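Local structure of UPF0255 protein frsA (Vibrio vulnificus, 4I4C) at residues I168-I173 with T181-L186; V195-A200 with A223-D228. The protein probably hydrolyses carboxylic esters, as a member of the alpha/beta-hydrolase clan, and is not a cofactor-independent pyruvate decarboxylase. One frame throughout, in Å; residues are numbered along the deposited sequence.

Contact 1 of 2, residues I168-I173 with T181-L186; sequences IKQLEI and TAHLHL
Gln170 lays its CG over one face of the His183 imidazole, 4.1 Å from the ring centroid, in the beta hairpin of strands 167-175 and 178-186 that borders the mixed sheet of this alpha/beta-hydrolase fold. CG stands anti to the backbone N (chi1 -169°), which puts it above the ring, and the extended chain beyond runs beside the imidazole with the amide plane turned 75° from it. The same CG meets Thr181 CG2 at 3.7 Å. His183 itself is fixed through ND1, hydrogen-bonded to Gln206. At the next non-hydrogen-bonded pair, on the same face, Ile168 CG2 sits over the His185 ring toward its rim, a CH-pi contact suited to a branched aliphatic residue, while Tyr157 of helix 144-163 bonds His185 NE2. On the opposite face, which carries Lys169, Leu171, Ala182 and Leu184, Leu171 CD1 reaches Leu184 CB at 4.1 Å, and both leucines also pack on Leu225. Lys169 CE passes Leu186 CD1, and the lysine makes a cation-pi contact with Tyr260. Four backbone hydrogen bonds join the hydrogen-bonded pairs Lys169-Leu184 and Leu171-Ala182. At the more exposed end, a water donates to Thr181 OG1 at 2.8 Å.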
ATOM      1  N   ILE A 168     -17.389  10.633  -1.304  1.00 27.89           N
ATOM      2  CA  ILE A 168     -16.094  10.297  -1.903  1.00 27.86           C
ATOM      3  C   ILE A 168     -15.982  10.852  -3.311  1.00 36.11           C
ATOM      4  O   ILE A 168     -16.749  10.485  -4.195  1.00 39.17           O
ATOM      5  CB  ILE A 168     -15.815   8.778  -1.939  1.00 30.81           C
ATOM      6  CG1 ILE A 168     -15.964   8.152  -0.550  1.00 36.95           C
ATOM      7  CG2 ILE A 168     -14.411   8.509  -2.486  1.00 24.90           C
ATOM      8  CD1 ILE A 168     -17.364   7.731  -0.196  1.00 41.38           C
ATOM      9  N   LYS A 169     -15.020  11.743  -3.513  1.00 33.74           N
ATOM     10  CA  LYS A 169     -14.803  12.335  -4.827  1.00 37.09           C
ATOM     11  C   LYS A 169     -13.493  11.854  -5.439  1.00 34.84           C
ATOM     12  O   LYS A 169     -12.455  11.829  -4.778  1.00 32.27           O
ATOM     13  CB  LYS A 169     -14.783  13.858  -4.730  1.00 34.59           C
ATOM     14  CG  LYS A 169     -16.052  14.475  -4.174  1.00 40.52           C
ATOM     15  CD  LYS A 169     -15.837  15.964  -3.920  1.00 39.79           C
ATOM     16  CE  LYS A 169     -17.018  16.605  -3.207  1.00 48.90           C
ATOM     17  NZ  LYS A 169     -18.170  16.883  -4.115  1.00 53.89           N
ATOM     18  N   GLN A 170     -13.539  11.473  -6.706  1.00 30.70           N
ATOM     19  CA  GLN A 170     -12.322  11.136  -7.420  1.00 35.43           C
ATOM     20  C   GLN A 170     -11.767  12.400  -8.096  1.00 39.90           C
ATOM     21  O   GLN A 170     -12.421  12.987  -8.953  1.00 51.67           O
ATOM     22  CB  GLN A 170     -12.591  10.026  -8.435  1.00 32.03           C
ATOM     23  CG  GLN A 170     -11.336   9.418  -9.059  1.00 33.65           C
ATOM     24  CD  GLN A 170     -11.653   8.388 -10.141  1.00 28.69           C
ATOM     25  OE1 GLN A 170     -12.143   8.737 -11.215  1.00 37.85           O
ATOM     26  NE2 GLN A 170     -11.373   7.116  -9.858  1.00 30.55           N
ATOM     27  N   LEU A 171     -10.574  12.825  -7.692  1.00 29.14           N
ATOM     28  CA  LEU A 171      -9.940  14.000  -8.281  1.00 29.53           C
ATOM     29  C   LEU A 171      -8.892  13.624  -9.333  1.00 31.75           C
ATOM     30  O   LEU A 171      -8.197  12.607  -9.214  1.00 30.53           O
ATOM     31  CB  LEU A 171      -9.284  14.868  -7.206  1.00 29.89           C
ATOM     32  CG  LEU A 171     -10.005  14.926  -5.861  1.00 34.62           C
ATOM     33  CD1 LEU A 171      -9.137  15.617  -4.815  1.00 37.52           C
ATOM     34  CD2 LEU A 171     -11.371  15.604  -5.982  1.00 37.55           C
ATOM     35  N   GLU A 172      -8.801  14.448 -10.369  1.00 31.00           N
ATOM     36  CA  GLU A 172      -7.780  14.301 -11.399  1.00 38.53           C
ATOM     37  C   GLU A 172      -6.985  15.601 -11.480  1.00 44.63           C
ATOM     38  O   GLU A 172      -7.483  16.633 -11.928  1.00 48.14           O
ATOM     39  CB  GLU A 172      -8.400  13.956 -12.754  1.00 35.88           C
ATOM     40  CG  GLU A 172      -9.032  12.576 -12.812  1.00 42.72           C
ATOM     41  CD  GLU A 172      -9.485  12.178 -14.213  1.00 45.14           C
ATOM     42  OE1 GLU A 172      -9.731  13.071 -15.055  1.00 44.92           O
ATOM     43  OE2 GLU A 172      -9.596  10.959 -14.470  1.00 47.38           O
ATOM     44  N   ILE A 173      -5.739  15.524 -11.039  1.00 41.78           N
ATOM     45  CA  ILE A 173      -4.894  16.685 -10.866  1.00 36.03           C
ATOM     46  C   ILE A 173      -3.773  16.648 -11.890  1.00 35.14           C
ATOM     47  O   ILE A 173      -2.895  15.786 -11.821  1.00 29.67           O
ATOM     48  CB  ILE A 173      -4.295  16.664  -9.465  1.00 33.16           C
ATOM     49  CG1 ILE A 173      -5.422  16.642  -8.431  1.00 39.23           C
ATOM     50  CG2 ILE A 173      -3.375  17.857  -9.257  1.00 35.05           C
ATOM     51  CD1 ILE A 173      -4.972  16.309  -7.037  1.00 36.06           C
ATOM     52  N   THR A 181      -4.488  10.730 -10.097  1.00 25.45           N
ATOM     53  CA  THR A 181      -5.823  10.359  -9.632  1.00 24.75           C
ATOM     54  C   THR A 181      -5.836  10.122  -8.127  1.00 23.96           C
ATOM     55  O   THR A 181      -5.120   9.252  -7.620  1.00 22.94           O
ATOM     56  CB  THR A 181      -6.340   9.085 -10.303  1.00 23.25           C
ATOM     57  OG1 THR A 181      -6.361   9.259 -11.725  1.00 24.76           O
ATOM     58  CG2 THR A 181      -7.749   8.777  -9.816  1.00 23.57           C
ATOM     59  N   ALA A 182      -6.663  10.880  -7.419  1.00 22.92           N
ATOM     60  CA  ALA A 182      -6.740  10.754  -5.967  1.00 28.23           C
ATOM     61  C   ALA A 182      -8.189  10.624  -5.493  1.00 29.26           C
ATOM     62  O   ALA A 182      -9.116  11.074  -6.166  1.00 28.58           O
ATOM     63  CB  ALA A 182      -6.036  11.950  -5.288  1.00 23.80           C
ATOM     64  N   HIS A 183      -8.390  10.009  -4.336  1.00 26.60           N
ATOM     65  CA  HIS A 183      -9.741   9.863  -3.806  1.00 26.00           C
ATOM     66  C   HIS A 183      -9.924  10.640  -2.501  1.00 25.34           C
ATOM     67  O   HIS A 183      -9.291  10.341  -1.495  1.00 23.46           O
ATOM     68  CB  HIS A 183     -10.093   8.388  -3.596  1.00 30.07           C
ATOM     69  CG  HIS A 183     -10.242   7.612  -4.866  1.00 35.23           C
ATOM     70  ND1 HIS A 183      -9.166   7.205  -5.626  1.00 32.91           N
ATOM     71  CD2 HIS A 183     -11.347   7.170  -5.518  1.00 42.90           C
ATOM     72  CE1 HIS A 183      -9.599   6.541  -6.684  1.00 39.56           C
ATOM     73  NE2 HIS A 183     -10.921   6.508  -6.640  1.00 37.41           N
ATOM     74  N   LEU A 184     -10.817  11.623  -2.530  1.00 23.32           N
ATOM     75  CA  LEU A 184     -11.113  12.447  -1.363  1.00 20.69           C
ATOM     76  C   LEU A 184     -12.354  11.935  -0.649  1.00 19.65           C
ATOM     77  O   LEU A 184     -13.444  11.947  -1.202  1.00 26.05           O
ATOM     78  CB  LEU A 184     -11.315  13.908  -1.789  1.00 20.37           C
ATOM     79  CG  LEU A 184     -11.650  14.939  -0.706  1.00 26.30           C
ATOM     80  CD1 LEU A 184     -10.497  15.091   0.303  1.00 20.22           C
ATOM     81  CD2 LEU A 184     -11.989  16.287  -1.358  1.00 29.54           C
ATOM     82  N   HIS A 185     -12.170  11.471   0.576  1.00 23.94           N
ATOM     83  CA  HIS A 185     -13.249  10.948   1.399  1.00 22.75           C
ATOM     84  C   HIS A 185     -13.656  11.995   2.428  1.00 21.63           C
ATOM     85  O   HIS A 185     -12.841  12.394   3.257  1.00 22.69           O
ATOM     86  CB  HIS A 185     -12.776   9.700   2.148  1.00 18.51           C
ATOM     87  CG  HIS A 185     -12.149   8.670   1.265  1.00 19.90           C
ATOM     88  ND1 HIS A 185     -10.966   8.880   0.599  1.00 20.67           N
ATOM     89  CD2 HIS A 185     -12.556   7.417   0.939  1.00 24.25           C
ATOM     90  CE1 HIS A 185     -10.665   7.797  -0.108  1.00 21.69           C
ATOM     91  NE2 HIS A 185     -11.612   6.903   0.084  1.00 24.29           N
ATOM     92  N   LEU A 186     -14.913  12.422   2.394  1.00 22.05           N
ATOM     93  CA  LEU A 186     -15.398  13.425   3.342  1.00 28.52           C
ATOM     94  C   LEU A 186     -16.585  12.909   4.154  1.00 24.87           C
ATOM     95  O   LEU A 186     -17.402  12.152   3.643  1.00 26.94           O
ATOM     96  CB  LEU A 186     -15.799  14.686   2.588  1.00 26.57           C
ATOM     97  CG  LEU A 186     -14.709  15.261   1.694  1.00 34.44           C
ATOM     98  CD1 LEU A 186     -15.308  15.703   0.378  1.00 35.88           C
ATOM     99  CD2 LEU A 186     -13.998  16.422   2.395  1.00 26.67           C
TER
HETATM  100  O   HOH W   1      -8.501   8.913 -13.449  1.00 34.71           O

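Contact 2 of 2, residues V195-A200 with A223-D228; sequences VVIVSA and AMLTVD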
ATOM      1  N   VAL A 195      -7.640  17.554   6.704  1.00 20.39           N
ATOM      2  CA  VAL A 195      -7.448  16.460   5.745  1.00 19.52           C
ATOM      3  C   VAL A 195      -6.106  15.782   5.934  1.00 22.69           C
ATOM      4  O   VAL A 195      -5.111  16.432   6.274  1.00 25.55           O
ATOM      5  CB  VAL A 195      -7.594  16.971   4.272  1.00 28.18           C
ATOM      6  CG1 VAL A 195      -6.511  17.997   3.929  1.00 28.14           C
ATOM      7  CG2 VAL A 195      -7.598  15.805   3.273  1.00 29.28           C
ATOM      8  N   VAL A 196      -6.072  14.471   5.743  1.00 19.79           N
ATOM      9  CA  VAL A 196      -4.801  13.777   5.700  1.00 17.10           C
ATOM     10  C   VAL A 196      -4.595  13.141   4.331  1.00 20.99           C
ATOM     11  O   VAL A 196      -5.486  12.479   3.811  1.00 24.76           O
ATOM     12  CB  VAL A 196      -4.686  12.720   6.806  1.00 23.97           C
ATOM     13  CG1 VAL A 196      -4.614  13.388   8.159  1.00 17.81           C
ATOM     14  CG2 VAL A 196      -5.866  11.778   6.759  1.00 20.73           C
ATOM     15  N   ILE A 197      -3.430  13.369   3.740  1.00 17.74           N
ATOM     16  CA  ILE A 197      -3.065  12.701   2.509  1.00 16.02           C
ATOM     17  C   ILE A 197      -2.436  11.385   2.935  1.00 27.81           C
ATOM     18  O   ILE A 197      -1.612  11.367   3.849  1.00 17.19           O
ATOM     19  CB  ILE A 197      -2.064  13.514   1.695  1.00 20.42           C
ATOM     20  CG1 ILE A 197      -2.630  14.914   1.412  1.00 19.01           C
ATOM     21  CG2 ILE A 197      -1.742  12.776   0.384  1.00 16.02           C
ATOM     22  CD1 ILE A 197      -1.617  15.905   0.898  1.00 22.47           C
ATOM     23  N   VAL A 198      -2.850  10.283   2.308  1.00 19.26           N
ATOM     24  CA  VAL A 198      -2.447   8.955   2.755  1.00 15.08           C
ATOM     25  C   VAL A 198      -1.926   8.124   1.595  1.00 23.41           C
ATOM     26  O   VAL A 198      -2.588   8.040   0.565  1.00 27.27           O
ATOM     27  CB  VAL A 198      -3.626   8.214   3.410  1.00 18.30           C
ATOM     28  CG1 VAL A 198      -3.184   6.861   3.930  1.00 21.69           C
ATOM     29  CG2 VAL A 198      -4.240   9.053   4.529  1.00 25.48           C
ATOM     30  N   SER A 199      -0.743   7.521   1.754  1.00 17.77           N
ATOM     31  CA  SER A 199      -0.236   6.560   0.770  1.00 25.78           C
ATOM     32  C   SER A 199       0.273   5.258   1.402  1.00 24.63           C
ATOM     33  O   SER A 199       0.996   5.293   2.395  1.00 19.12           O
ATOM     34  CB  SER A 199       0.867   7.196  -0.074  1.00 28.01           C
ATOM     35  OG  SER A 199       0.326   8.190  -0.922  1.00 27.34           O
ATOM     36  N   ALA A 200      -0.120   4.117   0.830  1.00 20.32           N
ATOM     37  CA  ALA A 200       0.424   2.820   1.245  1.00 23.64           C
ATOM     38  C   ALA A 200       1.679   2.477   0.438  1.00 22.77           C
ATOM     39  O   ALA A 200       2.222   3.337  -0.254  1.00 23.33           O
ATOM     40  CB  ALA A 200      -0.623   1.725   1.122  1.00 24.93           C
ATOM     41  N   ALA A 223     -10.991  14.462   6.755  1.00 24.22           N
ATOM     42  CA  ALA A 223     -11.061  13.928   5.407  1.00 23.31           C
ATOM     43  C   ALA A 223      -9.827  13.099   5.074  1.00 26.76           C
ATOM     44  O   ALA A 223      -8.720  13.396   5.523  1.00 26.92           O
ATOM     45  CB  ALA A 223     -11.237  15.049   4.393  1.00 22.09           C
ATOM     46  N   MET A 224     -10.019  12.057   4.273  1.00 24.73           N
ATOM     47  CA  MET A 224      -8.894  11.253   3.833  1.00 19.92           C
ATOM     48  C   MET A 224      -8.721  11.397   2.338  1.00 19.92           C
ATOM     49  O   MET A 224      -9.675  11.271   1.586  1.00 19.45           O
ATOM     50  CB  MET A 224      -9.082   9.783   4.210  1.00 18.98           C
ATOM     51  CG  MET A 224      -8.007   8.881   3.630  1.00 18.19           C
ATOM     52  SD  MET A 224      -8.088   7.174   4.187  1.00 19.58           S
ATOM     53  CE  MET A 224      -9.302   6.490   3.073  1.00 16.68           C
ATOM     54  N   LEU A 225      -7.496  11.660   1.908  1.00 19.64           N
ATOM     55  CA  LEU A 225      -7.216  11.833   0.494  1.00 20.28           C
ATOM     56  C   LEU A 225      -6.166  10.814   0.104  1.00 24.17           C
ATOM     57  O   LEU A 225      -4.998  10.979   0.428  1.00 17.12           O
ATOM     58  CB  LEU A 225      -6.713  13.247   0.228  1.00 17.50           C
ATOM     59  CG  LEU A 225      -6.407  13.615  -1.219  1.00 28.32           C
ATOM     60  CD1 LEU A 225      -7.658  13.450  -2.065  1.00 33.65           C
ATOM     61  CD2 LEU A 225      -5.897  15.044  -1.295  1.00 23.55           C
ATOM     62  N   THR A 226      -6.583   9.736  -0.558  1.00 23.14           N
ATOM     63  CA  THR A 226      -5.645   8.675  -0.920  1.00 18.06           C
ATOM     64  C   THR A 226      -4.899   8.974  -2.217  1.00 27.08           C
ATOM     65  O   THR A 226      -5.440   9.585  -3.140  1.00 27.45           O
ATOM     66  CB  THR A 226      -6.336   7.306  -1.008  1.00 18.24           C
ATOM     67  OG1 THR A 226      -7.388   7.363  -1.978  1.00 18.51           O
ATOM     68  CG2 THR A 226      -6.932   6.932   0.345  1.00 14.54           C
ATOM     69  N   VAL A 227      -3.639   8.551  -2.267  1.00 19.78           N
ATOM     70  CA  VAL A 227      -2.798   8.751  -3.431  1.00 21.84           C
ATOM     71  C   VAL A 227      -1.921   7.514  -3.609  1.00 21.57           C
ATOM     72  O   VAL A 227      -1.451   6.939  -2.621  1.00 18.86           O
ATOM     73  CB  VAL A 227      -1.869   9.987  -3.259  1.00 19.17           C
ATOM     74  CG1 VAL A 227      -1.094  10.243  -4.539  1.00 23.41           C
ATOM     75  CG2 VAL A 227      -2.658  11.235  -2.866  1.00 18.01           C
ATOM     76  N   ASP A 228      -1.725   7.103  -4.863  1.00 21.10           N
ATOM     77  CA  ASP A 228      -0.756   6.070  -5.225  1.00 25.23           C
ATOM     78  C   ASP A 228       0.643   6.655  -5.486  1.00 20.78           C
ATOM     79  O   ASP A 228       0.796   7.607  -6.259  1.00 23.61           O
ATOM     80  CB  ASP A 228      -1.223   5.339  -6.489  1.00 23.70           C
ATOM     81  CG  ASP A 228      -2.395   4.388  -6.235  1.00 20.96           C
ATOM     82  OD1 ASP A 228      -2.292   3.542  -5.321  1.00 16.95           O
ATOM     83  OD2 ASP A 228      -3.415   4.492  -6.958  1.00 19.28           O
TER
HETATM   84  O   HOH W   2      -1.724   4.467  -1.484  1.00 16.86           O
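Strands 195-199 and 223-226 run parallel with their short axes 31° apart, joined by hydrogen bonds from Val196 N to Ala223 O, Leu225 N to Val196 O, Val198 N to Leu225 O and, just beyond residue 226, Val227 N to Val198 O. They are the two strands of a beta-alpha-beta unit whose crossover contains helix 210-217, and every residue that touches is buried, which suits the run of branched aliphatic side chains. On the face of Val195, Ile197 and Leu225, Val195 CG2, anti to the backbone N, lies 3.9 Å from Ala223 CB, whose small methyl fits this close pair; the same CG2 also meets Leu225 CB. Ile197 CG2 crosses to Val227 CG2 at 3.7 Å. The other face looks to the crossover helix: Val198 CG2 touches Met224 CG at 3.9 Å, and the thioether chain, bent at its last torsion, packs with Phe213 and Leu217. Thr226, on that same face, has its hydroxyl bonded to Gln206. At the C-terminal end of the strands Ser199 OG lies 2.8 Å from Val227 O and is also hydrogen-bonded to His248 NE2. A water bridges here, accepting from Ala200 N and donating to Val227 O at 2.7 Å.

Contacts 1 and 2 are neighbours in one mixed sheet, their centres 9 Å apart, and strand 178-186 joins them by pairing antiparallel with strand 223-226. His185 N lies 2.7 Å from Met224 O and His183 O lies 2.9 Å from Thr226 N, both probable hydrogen bonds. Gln206 ties the pair together from outside, bonding His183 and Thr181 O of contact 1 as well as Thr226 and Asp228 of contact 2. The centre of contact 1 is about 17 Å from that of the chain, the centre of contact 2 about 11 Å. Val198 packs on Leu212, and Val198 and Thr226 on Met209, both residues of the polyether pocket; the Ser199 side chain is about 9 Å from the bound hexanoic acid.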